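Amphinase-2 (Rana pipiens, PDB 2P7S) is a cytotoxic, secreted ribonuclease of the pancreatic family that cleaves highly polymerised RNA, poly(U), poly(C), ribosomal RNA and dinucleotides such as CpA. Local coordinates at residues R6-F11 and P54-C59; N31-A34 and G39-K42; I44-H49 and V106-T111. One frame throughout, in Å; residues are numbered along the deposited sequence. Where two conformers were deposited one is given.

Contact 1: residues R6-F11 and P54-C59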
loop_
_atom_site.group_PDB
_atom_site.type_symbol
_atom_site.label_atom_id
_atom_site.label_comp_id
_atom_site.label_asym_id
_atom_site.label_seq_id
_atom_site.Cartn_x
_atom_site.Cartn_y
_atom_site.Cartn_z
ATOM N N ARG A 6 -13.405 9.092 1.192
ATOM C CA ARG A 6 -12.604 8.945 2.406
ATOM C C ARG A 6 -11.734 7.689 2.485
ATOM O O ARG A 6 -10.540 7.776 2.791
ATOM C CB ARG A 6 -13.505 9.018 3.626
ATOM N N GLU A 7 -12.328 6.527 2.235
ATOM C CA GLU A 7 -11.589 5.269 2.289
ATOM C C GLU A 7 -10.448 5.230 1.270
ATOM O O GLU A 7 -9.359 4.736 1.569
ATOM C CB GLU A 7 -12.544 4.086 2.077
ATOM C CG GLU A 7 -13.509 3.875 3.246
ATOM C CD GLU A 7 -14.454 2.700 3.036
ATOM O OE1 GLU A 7 -15.303 2.761 2.123
ATOM O OE2 GLU A 7 -14.344 1.710 3.785
ATOM N N TRP A 8 -10.703 5.750 0.072
ATOM C CA TRP A 8 -9.696 5.815 -0.990
ATOM C C TRP A 8 -8.557 6.735 -0.553
ATOM O O TRP A 8 -7.382 6.394 -0.701
ATOM C CB TRP A 8 -10.329 6.368 -2.274
ATOM C CG TRP A 8 -9.373 6.726 -3.410
ATOM C CD1 TRP A 8 -9.432 7.846 -4.196
ATOM C CD2 TRP A 8 -8.296 5.930 -3.939
ATOM N NE1 TRP A 8 -8.472 7.796 -5.177
ATOM C CE2 TRP A 8 -7.762 6.632 -5.045
ATOM C CE3 TRP A 8 -7.734 4.694 -3.588
ATOM C CZ2 TRP A 8 -6.692 6.137 -5.805
ATOM C CZ3 TRP A 8 -6.667 4.203 -4.348
ATOM C CH2 TRP A 8 -6.160 4.926 -5.442
ATOM N N GLU A 9 -8.908 7.903 -0.020
ATOM C CA GLU A 9 -7.896 8.862 0.422
ATOM C C GLU A 9 -6.990 8.236 1.479
ATOM O O GLU A 9 -5.774 8.415 1.450
ATOM C CB GLU A 9 -8.553 10.127 0.988
ATOM C CG GLU A 9 -9.258 11.000 -0.045
ATOM C CD GLU A 9 -8.321 11.539 -1.118
ATOM O OE1 GLU A 9 -7.180 11.923 -0.776
ATOM O OE2 GLU A 9 -8.728 11.592 -2.302
ATOM N N LYS A 10 -7.588 7.494 2.406
ATOM C CA LYS A 10 -6.818 6.844 3.455
ATOM C C LYS A 10 -5.904 5.778 2.849
ATOM O O LYS A 10 -4.754 5.635 3.269
ATOM C CB LYS A 10 -7.748 6.203 4.485
ATOM C CG LYS A 10 -7.024 5.630 5.693
ATOM C CD LYS A 10 -7.984 4.894 6.609
ATOM C CE LYS A 10 -7.256 4.279 7.790
ATOM N NZ LYS A 10 -8.175 3.486 8.655
ATOM N N PHE A 11 -6.416 5.036 1.866
ATOM C CA PHE A 11 -5.627 3.995 1.209
ATOM C C PHE A 11 -4.415 4.601 0.502
ATOM O O PHE A 11 -3.304 4.082 0.621
ATOM C CB PHE A 11 -6.472 3.231 0.182
ATOM C CG PHE A 11 -5.715 2.147 -0.542
ATOM C CD1 PHE A 11 -5.811 0.819 -0.140
ATOM C CD2 PHE A 11 -4.898 2.457 -1.626
ATOM C CE1 PHE A 11 -5.102 -0.191 -0.812
ATOM C CE2 PHE A 11 -4.188 1.462 -2.299
ATOM C CZ PHE A 11 -4.290 0.135 -1.891
ATOM N N PRO A 54 -3.083 3.872 -11.813
ATOM C CA PRO A 54 -2.918 2.440 -12.089
ATOM C C PRO A 54 -3.421 1.561 -10.942
ATOM O O PRO A 54 -3.903 0.444 -11.165
ATOM C CB PRO A 54 -1.413 2.301 -12.302
ATOM C CG PRO A 54 -1.038 3.629 -12.893
ATOM C CD PRO A 54 -1.816 4.595 -12.027
ATOM N N VAL A 55 -3.304 2.060 -9.715
ATOM C CA VAL A 55 -3.764 1.293 -8.564
ATOM C C VAL A 55 -5.292 1.325 -8.502
ATOM O O VAL A 55 -5.933 0.321 -8.192
ATOM C CB VAL A 55 -3.182 1.845 -7.235
ATOM C CG1 VAL A 55 -3.605 0.947 -6.070
ATOM C CG2 VAL A 55 -1.666 1.907 -7.317
ATOM N N LYS A 56 -5.879 2.476 -8.803
ATOM C CA LYS A 56 -7.332 2.575 -8.785
ATOM C C LYS A 56 -7.944 1.684 -9.867
ATOM O O LYS A 56 -9.009 1.098 -9.665
ATOM C CB LYS A 56 -7.774 4.027 -8.983
ATOM C CG LYS A 56 -9.280 4.202 -8.977
ATOM C CD LYS A 56 -9.674 5.666 -8.888
ATOM C CE LYS A 56 -11.191 5.816 -8.870
ATOM N NZ LYS A 56 -11.582 7.232 -8.614
ATOM N N GLU A 57 -7.258 1.567 -11.003
ATOM C CA GLU A 57 -7.725 0.741 -12.115
ATOM C C GLU A 57 -8.001 -0.704 -11.692
ATOM O O GLU A 57 -8.786 -1.410 -12.329
ATOM C CB GLU A 57 -6.687 0.730 -13.247
ATOM C CG GLU A 57 -6.391 2.086 -13.873
ATOM C CD GLU A 57 -5.394 1.995 -15.017
ATOM O OE1 GLU A 57 -5.688 1.293 -16.008
ATOM O OE2 GLU A 57 -4.316 2.621 -14.929
ATOM N N ILE A 58 -7.342 -1.150 -10.626
ATOM C CA ILE A 58 -7.524 -2.518 -10.157
ATOM C C ILE A 58 -8.994 -2.795 -9.836
ATOM O O ILE A 58 -9.458 -3.934 -9.913
ATOM C CB ILE A 58 -6.687 -2.794 -8.883
ATOM C CG1 ILE A 58 -5.203 -2.523 -9.158
ATOM C CG2 ILE A 58 -6.878 -4.237 -8.438
ATOM C CD1 ILE A 58 -4.320 -2.581 -7.907
ATOM N N CYS A 59 -9.728 -1.745 -9.491
ATOM C CA CYS A 59 -11.134 -1.885 -9.131
ATOM C C CYS A 59 -12.127 -1.470 -10.226
ATOM O O CYS A 59 -13.329 -1.401 -9.975
ATOM C CB CYS A 59 -11.419 -1.055 -7.877
ATOM S SG CYS A 59 -10.447 -1.490 -6.393
#

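Contact 2: residues N31-A34 and G39-K42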
loop_
_atom_site.group_PDB
_atom_site.type_symbol
_atom_site.label_atom_id
_atom_site.label_comp_id
_atom_site.label_asym_id
_atom_site.label_seq_id
_atom_site.Cartn_x
_atom_site.Cartn_y
_atom_site.Cartn_z
ATOM N N ASN A 31 7.065 6.281 10.550
ATOM C CA ASN A 31 6.953 7.165 11.708
ATOM C C ASN A 31 6.579 8.585 11.306
ATOM O O ASN A 31 6.721 9.527 12.090
ATOM C CB ASN A 31 8.270 7.172 12.490
ATOM C CG ASN A 31 8.593 5.820 13.080
ATOM O OD1 ASN A 31 7.839 5.299 13.902
ATOM N ND2 ASN A 31 9.711 5.232 12.656
ATOM N N ASP A 32 6.102 8.731 10.075
ATOM C CA ASP A 32 5.704 10.029 9.552
ATOM C C ASP A 32 4.189 10.175 9.677
ATOM O O ASP A 32 3.431 9.504 8.970
ATOM C CB ASP A 32 6.113 10.137 8.082
ATOM C CG ASP A 32 5.939 11.538 7.528
ATOM O OD1 ASP A 32 5.129 12.304 8.091
ATOM O OD2 ASP A 32 6.606 11.861 6.523
ATOM N N PRO A 33 3.724 11.053 10.581
ATOM C CA PRO A 33 2.277 11.234 10.746
ATOM C C PRO A 33 1.537 11.599 9.458
ATOM O O PRO A 33 0.324 11.424 9.366
ATOM C CB PRO A 33 2.180 12.326 11.819
ATOM C CG PRO A 33 3.472 13.070 11.688
ATOM C CD PRO A 33 4.474 11.966 11.461
ATOM N N ALA A 34 2.265 12.085 8.460
ATOM C CA ALA A 34 1.643 12.459 7.195
ATOM C C ALA A 34 1.187 11.234 6.402
ATOM O O ALA A 34 0.306 11.331 5.543
ATOM C CB ALA A 34 2.614 13.272 6.354
ATOM N N GLY A 39 -1.871 5.292 12.760
ATOM C CA GLY A 39 -0.878 5.481 13.806
ATOM C C GLY A 39 0.542 5.191 13.348
ATOM O O GLY A 39 0.750 4.442 12.395
ATOM N N GLN A 40 1.522 5.788 14.023
ATOM C CA GLN A 40 2.924 5.573 13.674
ATOM C C GLN A 40 3.515 4.355 14.380
ATOM O O GLN A 40 2.958 3.851 15.353
ATOM C CB GLN A 40 3.774 6.800 14.024
ATOM C CG GLN A 40 3.511 8.029 13.168
ATOM C CD GLN A 40 2.600 9.029 13.845
ATOM O OE1 GLN A 40 2.940 9.585 14.891
ATOM N NE2 GLN A 40 1.434 9.266 13.253
ATOM N N CYS A 41 4.650 3.891 13.866
ATOM C CA CYS A 41 5.360 2.747 14.424
ATOM C C CYS A 41 4.536 1.460 14.448
ATOM O O CYS A 41 4.600 0.690 15.402
ATOM C CB CYS A 41 5.845 3.077 15.843
ATOM S SG CYS A 41 6.964 1.839 16.572
ATOM N N LYS A 42 3.762 1.222 13.396
ATOM C CA LYS A 42 2.959 0.008 13.315
ATOM C C LYS A 42 3.856 -1.173 12.944
ATOM O O LYS A 42 4.906 -0.995 12.321
ATOM C CB LYS A 42 1.840 0.186 12.284
ATOM C CG LYS A 42 0.760 1.159 12.736
ATOM C CD LYS A 42 0.050 0.632 13.978
ATOM C CE LYS A 42 -0.818 1.695 14.625
ATOM N NZ LYS A 42 -1.552 1.181 15.822
#

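Contact 3: residues I44-H49 and V106-T111. With ACT (acetate ion), chain D; ACT (acetate ion), chain C.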
loop_
_atom_site.group_PDB
_atom_site.type_symbol
_atom_site.label_atom_id
_atom_site.label_comp_id
_atom_site.label_asym_id
_atom_site.label_seq_id
_atom_site.Cartn_x
_atom_site.Cartn_y
_atom_site.Cartn_z
ATOM N N ILE A 44 3.637 -3.590 10.641
ATOM C CA ILE A 44 3.902 -3.870 9.237
ATOM C C ILE A 44 3.034 -3.105 8.243
ATOM O O ILE A 44 1.860 -2.821 8.513
ATOM C CB ILE A 44 3.754 -5.387 8.962
ATOM C CG1 ILE A 44 4.118 -5.702 7.509
ATOM C CG2 ILE A 44 2.318 -5.834 9.271
ATOM C CD1 ILE A 44 4.194 -7.188 7.206
ATOM N N ASN A 45 3.626 -2.759 7.103
ATOM C CA ASN A 45 2.903 -2.059 6.039
ATOM C C ASN A 45 3.613 -2.180 4.701
ATOM O O ASN A 45 4.841 -2.216 4.645
ATOM C CB ASN A 45 2.721 -0.575 6.351
ATOM C CG ASN A 45 1.707 0.085 5.416
ATOM O OD1 ASN A 45 0.529 -0.281 5.414
ATOM N ND2 ASN A 45 2.162 1.037 4.610
ATOM N N THR A 46 2.834 -2.241 3.624
ATOM C CA THR A 46 3.396 -2.343 2.280
ATOM C C THR A 46 3.088 -1.073 1.485
ATOM O O THR A 46 1.955 -0.579 1.490
ATOM C CB THR A 46 2.835 -3.577 1.529
ATOM O OG1 THR A 46 3.305 -4.772 2.166
ATOM C CG2 THR A 46 3.301 -3.583 0.086
ATOM N N PHE A 47 4.114 -0.536 0.830
ATOM C CA PHE A 47 3.991 0.672 0.028
ATOM C C PHE A 47 4.100 0.370 -1.459
ATOM O O PHE A 47 4.943 -0.417 -1.882
ATOM C CB PHE A 47 5.073 1.678 0.430
ATOM C CG PHE A 47 4.937 2.173 1.838
ATOM C CD1 PHE A 47 5.525 1.487 2.895
ATOM C CD2 PHE A 47 4.186 3.312 2.111
ATOM C CE1 PHE A 47 5.361 1.932 4.206
ATOM C CE2 PHE A 47 4.013 3.766 3.421
ATOM C CZ PHE A 47 4.600 3.076 4.469
ATOM N N ILE A 48 3.255 1.022 -2.249
ATOM C CA ILE A 48 3.222 0.808 -3.692
ATOM C C ILE A 48 3.877 1.993 -4.400
ATOM O O ILE A 48 3.403 3.123 -4.299
ATOM C CB ILE A 48 1.759 0.675 -4.190
ATOM C CG1 ILE A 48 0.996 -0.320 -3.318
ATOM C CG2 ILE A 48 1.739 0.223 -5.640
ATOM C CD1 ILE A 48 -0.522 -0.164 -3.406
ATOM N N HIS A 49 4.971 1.725 -5.108
ATOM C CA HIS A 49 5.697 2.768 -5.827
ATOM C C HIS A 49 5.044 2.966 -7.186
ATOM O O HIS A 49 5.439 2.348 -8.183
ATOM C CB HIS A 49 7.159 2.353 -5.997
ATOM C CG HIS A 49 7.894 2.216 -4.702
ATOM N ND1 HIS A 49 8.539 3.274 -4.099
ATOM C CD2 HIS A 49 8.034 1.160 -3.866
ATOM C CE1 HIS A 49 9.045 2.876 -2.945
ATOM N NE2 HIS A 49 8.752 1.598 -2.779
ATOM N N VAL A 106 -9.845 0.209 -1.088
ATOM C CA VAL A 106 -10.048 0.645 0.287
ATOM C C VAL A 106 -9.187 -0.081 1.316
ATOM O O VAL A 106 -9.010 0.404 2.429
ATOM C CB VAL A 106 -11.552 0.533 0.713
ATOM C CG1 VAL A 106 -12.413 1.393 -0.204
ATOM C CG2 VAL A 106 -12.024 -0.914 0.668
ATOM N N HIS A 107 -8.634 -1.231 0.953
ATOM C CA HIS A 107 -7.814 -1.963 1.915
ATOM C C HIS A 107 -6.760 -2.814 1.235
ATOM O O HIS A 107 -7.023 -3.453 0.217
ATOM C CB HIS A 107 -8.712 -2.852 2.792
ATOM C CG HIS A 107 -7.978 -3.575 3.882
ATOM N ND1 HIS A 107 -7.394 -2.924 4.948
ATOM C CD2 HIS A 107 -7.730 -4.896 4.065
ATOM C CE1 HIS A 107 -6.817 -3.811 5.740
ATOM N NE2 HIS A 107 -7.007 -5.016 5.227
ATOM N N PHE A 108 -5.554 -2.820 1.795
ATOM C CA PHE A 108 -4.488 -3.634 1.232
ATOM C C PHE A 108 -4.517 -4.971 1.966
ATOM O O PHE A 108 -4.341 -5.018 3.180
ATOM C CB PHE A 108 -3.131 -2.960 1.420
ATOM C CG PHE A 108 -2.005 -3.690 0.756
ATOM C CD1 PHE A 108 -1.373 -4.755 1.393
ATOM C CD2 PHE A 108 -1.594 -3.335 -0.520
ATOM C CE1 PHE A 108 -0.348 -5.455 0.763
ATOM C CE2 PHE A 108 -0.568 -4.033 -1.161
ATOM C CZ PHE A 108 0.052 -5.093 -0.518
ATOM N N VAL A 109 -4.757 -6.046 1.223
ATOM C CA VAL A 109 -4.843 -7.384 1.806
ATOM C C VAL A 109 -3.490 -8.091 1.877
ATOM O O VAL A 109 -3.050 -8.507 2.952
ATOM C CB VAL A 109 -5.831 -8.268 0.995
ATOM C CG1 VAL A 109 -5.942 -9.666 1.623
ATOM C CG2 VAL A 109 -7.200 -7.598 0.945
ATOM N N LYS A 110 -2.833 -8.234 0.734
ATOM C CA LYS A 110 -1.534 -8.896 0.699
ATOM C C LYS A 110 -0.824 -8.673 -0.621
ATOM O O LYS A 110 -1.423 -8.216 -1.594
ATOM C CB LYS A 110 -1.703 -10.404 0.902
ATOM C CG LYS A 110 -2.507 -11.076 -0.203
ATOM C CD LYS A 110 -2.630 -12.584 -0.006
ATOM C CE LYS A 110 -1.320 -13.306 -0.296
ATOM N NZ LYS A 110 -1.485 -14.790 -0.268
ATOM N N THR A 111 0.464 -8.998 -0.639
ATOM C CA THR A 111 1.272 -8.885 -1.843
ATOM C C THR A 111 1.005 -10.174 -2.624
ATOM O O THR A 111 0.831 -11.238 -2.028
ATOM C CB THR A 111 2.780 -8.772 -1.495
ATOM O OG1 THR A 111 3.029 -7.518 -0.842
ATOM C CG2 THR A 111 3.622 -8.855 -2.744
HETATM C C ACT D . -6.025 0.052 4.526
HETATM O O ACT D . -6.742 -0.165 5.527
HETATM O OXT ACT D . -5.278 -0.801 3.853
HETATM C CH3 ACT D . -6.011 1.487 4.017
HETATM C C ACT C . 2.418 -8.278 2.634
HETATM O O ACT C . 1.805 -9.183 2.023
HETATM O OXT ACT C . 2.060 -7.022 2.816
HETATM C CH3 ACT C . 3.750 -8.670 3.253
#

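Contact 1: residues R6-F11 and P54-C59
Trp8 and Phe11, one turn apart on helix 6-15, reach across to Lys56 and Val55 on helix 52-56, and side-chain packing alone joins the two segments. The backbones stand well apart, the nearest CA atoms, those of Trp8 and Lys56, being 8.8 Å from each other. The indole does most of the bridging. Its six-membered ring meets the lysine near the root of the chain, with CZ2 of Trp8 4.0 Å from CB of Lys56 and CH2 of Trp8 equally near that atom. Further along, Lys56 CD lies 4.0 Å above one face of the indole, displaced toward the rim. With CG anti to the backbone N and the chain extended beyond it, Lys56 runs its methylenes across the ring at about a right angle, so hydrocarbon, not the ammonium end, makes the touch.

This is the N-terminal helix of the pancreatic ribonuclease fold, laid against a short helix and the curved sheet. The second apolar touch is a single one: CE2 of Phe11 comes within 3.9 Å of CG1 of Val55, methyl and ring meeting at a slant. Phe11 CG is anti to its amide nitrogen (chi1 180°), which swings the phenyl off the helix surface toward the valine. Ile16 on strand 16-17 touches Trp8, Phe11 and Val55 alike, while Tyr104 meets the indole and His15, the proton acceptor by similarity, meets the phenyl, each with ring planes at about 45°.

Polar bonds run along each backbone or outward: Phe11 N donates to Glu7 O at 3.0 Å, and the charged ends of Glu7 and Lys10 pair with Arg65 and Asp38. Cys59 N donates to Lys56 O at 2.9 Å where the second segment leads to the Cys59-Cys100 disulfide.

Contact 2: residues N31-A34 and G39-K42
Asn31 and Gln40 bring their CA atoms to 4.8 Å where two irregular stretches of one loop run side by side. Gln40 supplies most of the side-chain contact. Its CG rests on the backbone of Asn31, 3.6 Å from the carbonyl carbon C, and a bend at chi2 (99°) turns the amide toward Pro33. There NE2 of Gln40 lies 3.3 Å from CA of Pro33 and also touches CB of the proline ring; the polar partner of NE2 is Thr36 OG1, in the short connection between the segments. Asn31 works in the other direction: OD1 approaches CB of Cys41 at 3.6 Å, while ND2 is hydrogen-bonded to the backbone oxygens of Asn27 and Cys85. Next to it, Asp32 OD1 accepts from Ala34 N at 2.9 Å, with an N-H...O angle of 158° and the donor lying 42° out of the carboxylate plane. Backbone bonding between Cys41 and Met30 adds a further tie. The whole is a surface loop between helix 26-29 and strand 45-49, containing an Asx turn at Asp32, fastened by the Cys41-Cys85 disulfide, and leading into the substrate-binding residues that, by similarity, begin at Lys42.

Contact 3: residues I44-H49 and V106-T111
Thr46 lies against the Phe108 ring where strands 45-49 and 106-111 pass at 86°, their axes 8.8 Å apart. The close packing is here: Thr46 CG2 is 3.6 Å from Phe108 CZ, and Thr46 CB makes an off-centre CH-pi contact 4.1 Å from the ring centroid. Because CG2 is anti to the backbone N, the methyl is set against the phenyl and OG1 is turned to other partners. Ile48 CD1 is a looser neighbour, 4.4 Å from Phe108 CD2. With an alanine at Phe108, a gap is likely to open beside Thr46 and Ile48, and the threonine methyl would lose its aromatic partner.

Two acetates, probably from the crystallisation liquor, hold separate places on the polar margins. One accepts from Thr46 OG1 to OXT at 2.7 Å and from Thr111 N to O at 3.0 Å. The second takes His107 ND1 at the ring edge, in plane, to O at 2.9 Å, and Phe108 N to OXT. This second acetate, at Phe108 N and His107, the proton donor by similarity, sits where pancreatic ribonucleases hold the scissile phosphate, consistent with such a role here; Thr46 and Phe108 probably flank the pyrimidine base, as in relatives.

Contact 1 is buried, contact 3 partly buried near the centre of the chain, and contact 2 lies at the surface. Contacts 1 and 3 touch: Phe11 packs on the backbone of His107 and Phe108, and Glu7 CB lies 3.5 Å from Val106 CG1, so the N-terminal helix backs the strand that carries His107. Strand 45-49 of contact 3 is soon followed by helix 52-56 of contact 1. Contact 2 merely adjoins contact 3 in sequence, with centres about 15 Å apart. Chemistry follows place: hydrocarbon packing in contact 1, amide and proline contacts in contact 2, and, in contact 3, apolar packing beside anion-binding donors.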